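Local atomic coordinates of histone acetyltransferase HPA2 and related acetyltransferases (Corynebacterium glutamicum ATCC 13032, PDB entry 2QEC), a protein that probably transfers acyl groups, most likely acetyl from acetyl-coenzyme A, as a member of the GCN5-related N-acetyltransferase family. Residues D28-F31 with L32-I35; Q37-G41 with S42-R46. The protein carries 1 engineered substitution. One frame throughout, in Å; residues are numbered along the deposited sequence.

Contact 1: residues D28-F31 with L32-I35; sequences DPTF and LRWI. Engineered in segment 28-31: Thr30 (natural residue Ala).
Arg33 NE donates to the backbone Thr30 O at 2.8 Å. This side-chain bond closes over the C-terminal end of helix 29-32, a single short turn capped at its start by Asp28. The bond is bent, with an N-H...O angle of 137°, and Thr30 O sits at the edge of the guanidinium, tilted somewhat out of its plane. Arg33 CG sits between its own backbone N and carbonyl carbon (chi1 63°). From there the chain runs extended to NE, which brings it back along the helix end.

Backbone bonds make the turn itself. Leu32 N donates to Asp28 O at 3.0 Å, and this oxygen also accepts from Phe31 N. Arg33 N reaches Pro29 O at 3.2 Å. Trp34 N then shifts to the shorter i to i-3 spacing and bonds Phe31 O, so the helix tightens as it ends. Ile35 N adds a weak bond to the same oxygen.

At the N-cap, Asp28 OD1 accepts from Thr30 N at 2.8 Å. The donor meets its anti side, somewhat out of the carboxylate plane. Thr30 is an engineered residue. Its OG1 makes a weak hydrogen bond to Glu192, which also forms a long, weak ion pair with Arg33.

Packing surrounds this frame. Phe31 turns into the protein, where its ring meets Phe25 and stands edge-to-face with Phe49 of helix 43-60. Thr30 and Arg33 point the same way, side by side, with CG2 of Thr30 4.0 Å from NH2 of Arg33. The Trp34 ring is inclined to the Arg33 guanidinium, and its CZ2 lies over one face toward the rim, 3.8 Å above the plane. Leu32 CG rests 3.5 Å from Asp28 O.

Contact 2: residues Q37-G41 with S42-R46; sequences QPDPG and SAKLR
Asp39 turns its carboxylate onto the first turn of helix 43-60, and both oxygens take backbone N-H groups there. This is the entry of a helix, in which a loop aspartate three places before Ser42 at the N-cap position, rather than Ser42's own side chain, binds first-turn N-H groups. OD1 of Asp39 accepts from Lys44 N at 2.9 Å in a nearly straight bond (167°). Its OD2 accepts from Leu45 N at 3.1 Å. Each oxygen uses its syn lone pair, so the two donors grip the carboxylate as a fork and should hold its rotation. Its negative charge would suit the positive end of the helix dipole. CG of Asp39 lies anti to the backbone N (chi1 -174°), which carries the carboxylate across to the helix.

The turn between them is closed by Ser42 N, which donates to Asp39 O at 2.8 Å. Gly41 and Ser42 both have positive phi, and they swing the chain into the helix.

Lys44 packs alongside the carboxylate, with CB 3.4 Å and CE 3.4 Å from Asp39 OD1. A bend at chi3 (-78°) brings its amine round to Pro38 O, and NZ also bonds Pro36 O. It thus holds the loop through two carbonyls. Further out, Arg46 forms a salt bridge with Asp19 of helix 14-25. Arg46 NE donates to a water that in turn donates to Gly41 O at 2.7 Å.

How the contacts relate
Contact 1 comes first along the chain and contact 2 follows after Pro36. Their centres are about 10 Å apart, on the same side of the chain's centre. Contact 1 forms the short helix 29-32 and its exit, and contact 2 starts helix 43-60. Ile35 joins them: its CD1 packs 3.5 Å from CD1 of Leu45, and its CG2 lies against Lys44 CB. Phe31 CB also meets Leu45, while Ile35 O accepts from Gln37 NE2. The loop thus folds back so that the exit of helix 29-32 packs on the start of helix 43-60, in the periphery of a GNAT-family fold. No other chain of the assembly touches either contact.

Contact 1: residues D28-F31 with L32-I35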
loop_
_atom_site.group_PDB
_atom_site.type_symbol
_atom_site.label_atom_id
_atom_site.label_comp_id
_atom_site.label_asym_id
_atom_site.label_seq_id
_atom_site.Cartn_x
_atom_site.Cartn_y
_atom_site.Cartn_z
ATOM N N ASP A 28 -3.243 -22.630 15.368
ATOM C CA ASP A 28 -2.884 -21.808 14.235
ATOM C C ASP A 28 -1.404 -21.408 14.230
ATOM O O ASP A 28 -0.981 -20.660 15.096
ATOM C CB ASP A 28 -3.734 -20.548 14.264
ATOM C CG ASP A 28 -3.695 -19.786 12.962
ATOM O OD1 ASP A 28 -2.614 -19.637 12.383
ATOM O OD2 ASP A 28 -4.764 -19.324 12.528
ATOM N N PRO A 29 -0.634 -21.807 13.185
ATOM C CA PRO A 29 0.788 -21.442 13.043
ATOM C C PRO A 29 1.062 -19.959 13.204
ATOM O O PRO A 29 2.136 -19.572 13.642
ATOM C CB PRO A 29 1.117 -21.842 11.586
ATOM C CG PRO A 29 0.161 -22.892 11.261
ATOM C CD PRO A 29 -1.091 -22.632 12.052
ATOM N N THR A 30 0.117 -19.146 12.783
ATOM C CA THR A 30 0.224 -17.705 12.918
ATOM C C THR A 30 0.475 -17.293 14.380
ATOM O O THR A 30 1.265 -16.388 14.634
ATOM C CB THR A 30 -1.021 -17.032 12.318
ATOM O OG1 THR A 30 -0.928 -17.132 10.887
ATOM C CG2 THR A 30 -1.133 -15.548 12.710
ATOM N N PHE A 31 -0.145 -17.994 15.329
ATOM C CA PHE A 31 0.046 -17.688 16.747
ATOM C C PHE A 31 1.068 -18.567 17.416
ATOM O O PHE A 31 1.883 -18.078 18.174
ATOM C CB PHE A 31 -1.295 -17.721 17.464
ATOM C CG PHE A 31 -2.134 -16.542 17.156
ATOM C CD1 PHE A 31 -1.950 -15.363 17.852
ATOM C CD2 PHE A 31 -3.086 -16.594 16.138
ATOM C CE1 PHE A 31 -2.714 -14.265 17.553
ATOM C CE2 PHE A 31 -3.867 -15.496 15.837
ATOM C CZ PHE A 31 -3.680 -14.324 16.536
ATOM N N LEU A 32 1.068 -19.856 17.083
ATOM C CA LEU A 32 2.050 -20.806 17.610
ATOM C C LEU A 32 3.516 -20.360 17.454
ATOM O O LEU A 32 4.334 -20.646 18.324
ATOM C CB LEU A 32 1.866 -22.192 16.952
ATOM C CG LEU A 32 0.571 -22.984 17.188
ATOM C CD1 LEU A 32 0.552 -24.301 16.409
ATOM C CD2 LEU A 32 0.410 -23.265 18.630
ATOM N N ARG A 33 3.839 -19.680 16.350
ATOM C CA ARG A 33 5.186 -19.129 16.105
ATOM C C ARG A 33 5.687 -18.125 17.141
ATOM O O ARG A 33 6.888 -18.019 17.331
ATOM C CB ARG A 33 5.238 -18.413 14.751
ATOM C CG ARG A 33 4.284 -17.175 14.662
ATOM C CD ARG A 33 4.436 -16.411 13.345
ATOM N NE ARG A 33 3.376 -15.418 13.112
ATOM C CZ ARG A 33 3.302 -14.668 12.009
ATOM N NH1 ARG A 33 4.224 -14.790 11.049
ATOM N NH2 ARG A 33 2.313 -13.784 11.863
ATOM N N TRP A 34 4.789 -17.357 17.762
ATOM C CA TRP A 34 5.182 -16.390 18.799
ATOM C C TRP A 34 5.259 -17.023 20.187
ATOM O O TRP A 34 6.029 -16.583 21.036
ATOM C CB TRP A 34 4.207 -15.200 18.881
ATOM C CG TRP A 34 4.079 -14.433 17.623
ATOM C CD1 TRP A 34 2.918 -14.137 16.964
ATOM C CD2 TRP A 34 5.144 -13.873 16.841
ATOM N NE1 TRP A 34 3.194 -13.425 15.822
ATOM C CE2 TRP A 34 4.551 -13.250 15.718
ATOM C CE3 TRP A 34 6.543 -13.838 16.975
ATOM C CZ2 TRP A 34 5.311 -12.591 14.732
ATOM C CZ3 TRP A 34 7.301 -13.194 15.987
ATOM C CH2 TRP A 34 6.677 -12.579 14.882
ATOM N N ILE A 35 4.449 -18.033 20.437
ATOM C CA ILE A 35 4.376 -18.582 21.786
ATOM C C ILE A 35 5.307 -19.808 21.884
ATOM O O ILE A 35 5.179 -20.727 21.088
ATOM C CB ILE A 35 2.933 -18.886 22.115
ATOM C CG1 ILE A 35 2.176 -17.548 22.262
ATOM C CG2 ILE A 35 2.795 -19.681 23.416
ATOM C CD1 ILE A 35 0.845 -17.641 21.885
#

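Contact 2: residues Q37-G41 with S42-R46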
loop_
_atom_site.group_PDB
_atom_site.type_symbol
_atom_site.label_atom_id
_atom_site.label_comp_id
_atom_site.label_asym_id
_atom_site.label_seq_id
_atom_site.Cartn_x
_atom_site.Cartn_y
_atom_site.Cartn_z
ATOM N N GLN A 37 6.598 -23.336 22.685
ATOM C CA GLN A 37 5.852 -24.570 22.733
ATOM C C GLN A 37 6.629 -25.630 23.500
ATOM O O GLN A 37 7.850 -25.545 23.639
ATOM C CB GLN A 37 5.537 -25.064 21.325
ATOM C CG GLN A 37 4.723 -24.126 20.510
ATOM C CD GLN A 37 3.349 -23.938 21.025
ATOM O OE1 GLN A 37 2.611 -24.907 21.192
ATOM N NE2 GLN A 37 2.984 -22.688 21.330
ATOM N N PRO A 38 5.912 -26.619 24.049
ATOM C CA PRO A 38 4.469 -26.700 24.116
ATOM C C PRO A 38 3.812 -25.680 25.035
ATOM O O PRO A 38 4.464 -25.061 25.885
ATOM C CB PRO A 38 4.212 -28.113 24.638
ATOM C CG PRO A 38 5.428 -28.573 25.178
ATOM C CD PRO A 38 6.557 -27.804 24.618
ATOM N N ASP A 39 2.506 -25.544 24.861
ATOM C CA ASP A 39 1.693 -24.614 25.628
ATOM C C ASP A 39 0.472 -25.368 26.145
ATOM O O ASP A 39 -0.623 -25.211 25.587
ATOM C CB ASP A 39 1.255 -23.469 24.710
ATOM C CG ASP A 39 0.509 -22.360 25.444
ATOM O OD1 ASP A 39 0.577 -22.307 26.668
ATOM O OD2 ASP A 39 -0.092 -21.488 24.790
ATOM N N PRO A 40 0.644 -26.178 27.206
ATOM C CA PRO A 40 -0.464 -26.981 27.725
ATOM C C PRO A 40 -1.722 -26.169 28.022
ATOM O O PRO A 40 -1.671 -25.194 28.788
ATOM C CB PRO A 40 0.108 -27.575 29.022
ATOM C CG PRO A 40 1.568 -27.631 28.782
ATOM C CD PRO A 40 1.891 -26.430 27.949
ATOM N N GLY A 41 -2.829 -26.562 27.389
ATOM C CA GLY A 41 -4.119 -25.903 27.575
ATOM C C GLY A 41 -4.197 -24.540 26.923
ATOM O O GLY A 41 -5.097 -23.763 27.224
ATOM N N SER A 42 -3.261 -24.244 26.032
ATOM C CA SER A 42 -3.161 -22.934 25.411
ATOM C C SER A 42 -3.128 -21.784 26.412
ATOM O O SER A 42 -3.632 -20.699 26.122
ATOM C CB SER A 42 -4.293 -22.728 24.394
ATOM O OG SER A 42 -4.186 -23.705 23.371
ATOM N N ALA A 43 -2.481 -22.012 27.555
ATOM C CA ALA A 43 -2.517 -21.061 28.670
ATOM C C ALA A 43 -1.770 -19.765 28.379
ATOM O O ALA A 43 -2.193 -18.684 28.781
ATOM C CB ALA A 43 -1.943 -21.737 29.935
ATOM N N LYS A 44 -0.650 -19.880 27.681
ATOM C CA LYS A 44 0.143 -18.714 27.320
ATOM C C LYS A 44 -0.561 -17.933 26.188
ATOM O O LYS A 44 -0.623 -16.707 26.227
ATOM C CB LYS A 44 1.564 -19.112 26.926
ATOM C CG LYS A 44 2.377 -19.678 28.097
ATOM C CD LYS A 44 3.804 -20.119 27.680
ATOM C CE LYS A 44 3.839 -21.479 26.964
ATOM N NZ LYS A 44 5.233 -22.113 26.943
ATOM N N LEU A 45 -1.160 -18.643 25.239
ATOM C CA LEU A 45 -1.951 -17.982 24.175
ATOM C C LEU A 45 -3.131 -17.214 24.757
ATOM O O LEU A 45 -3.422 -16.084 24.340
ATOM C CB LEU A 45 -2.487 -19.019 23.199
ATOM C CG LEU A 45 -3.367 -18.549 22.015
ATOM C CD1 LEU A 45 -2.593 -17.622 21.167
ATOM C CD2 LEU A 45 -3.825 -19.711 21.198
ATOM N N ARG A 46 -3.841 -17.868 25.672
ATOM C CA ARG A 46 -4.900 -17.243 26.446
ATOM C C ARG A 46 -4.460 -15.957 27.153
ATOM O O ARG A 46 -5.113 -14.923 27.027
ATOM C CB ARG A 46 -5.455 -18.221 27.458
ATOM C CG ARG A 46 -6.613 -17.591 28.265
ATOM C CD ARG A 46 -7.233 -18.577 29.234
ATOM N NE ARG A 46 -7.804 -19.697 28.498
ATOM C CZ ARG A 46 -9.017 -19.727 27.950
ATOM N NH1 ARG A 46 -9.862 -18.696 28.069
ATOM N NH2 ARG A 46 -9.383 -20.837 27.297
HETATM O O HOH W 1 -6.062 -21.915 28.936
#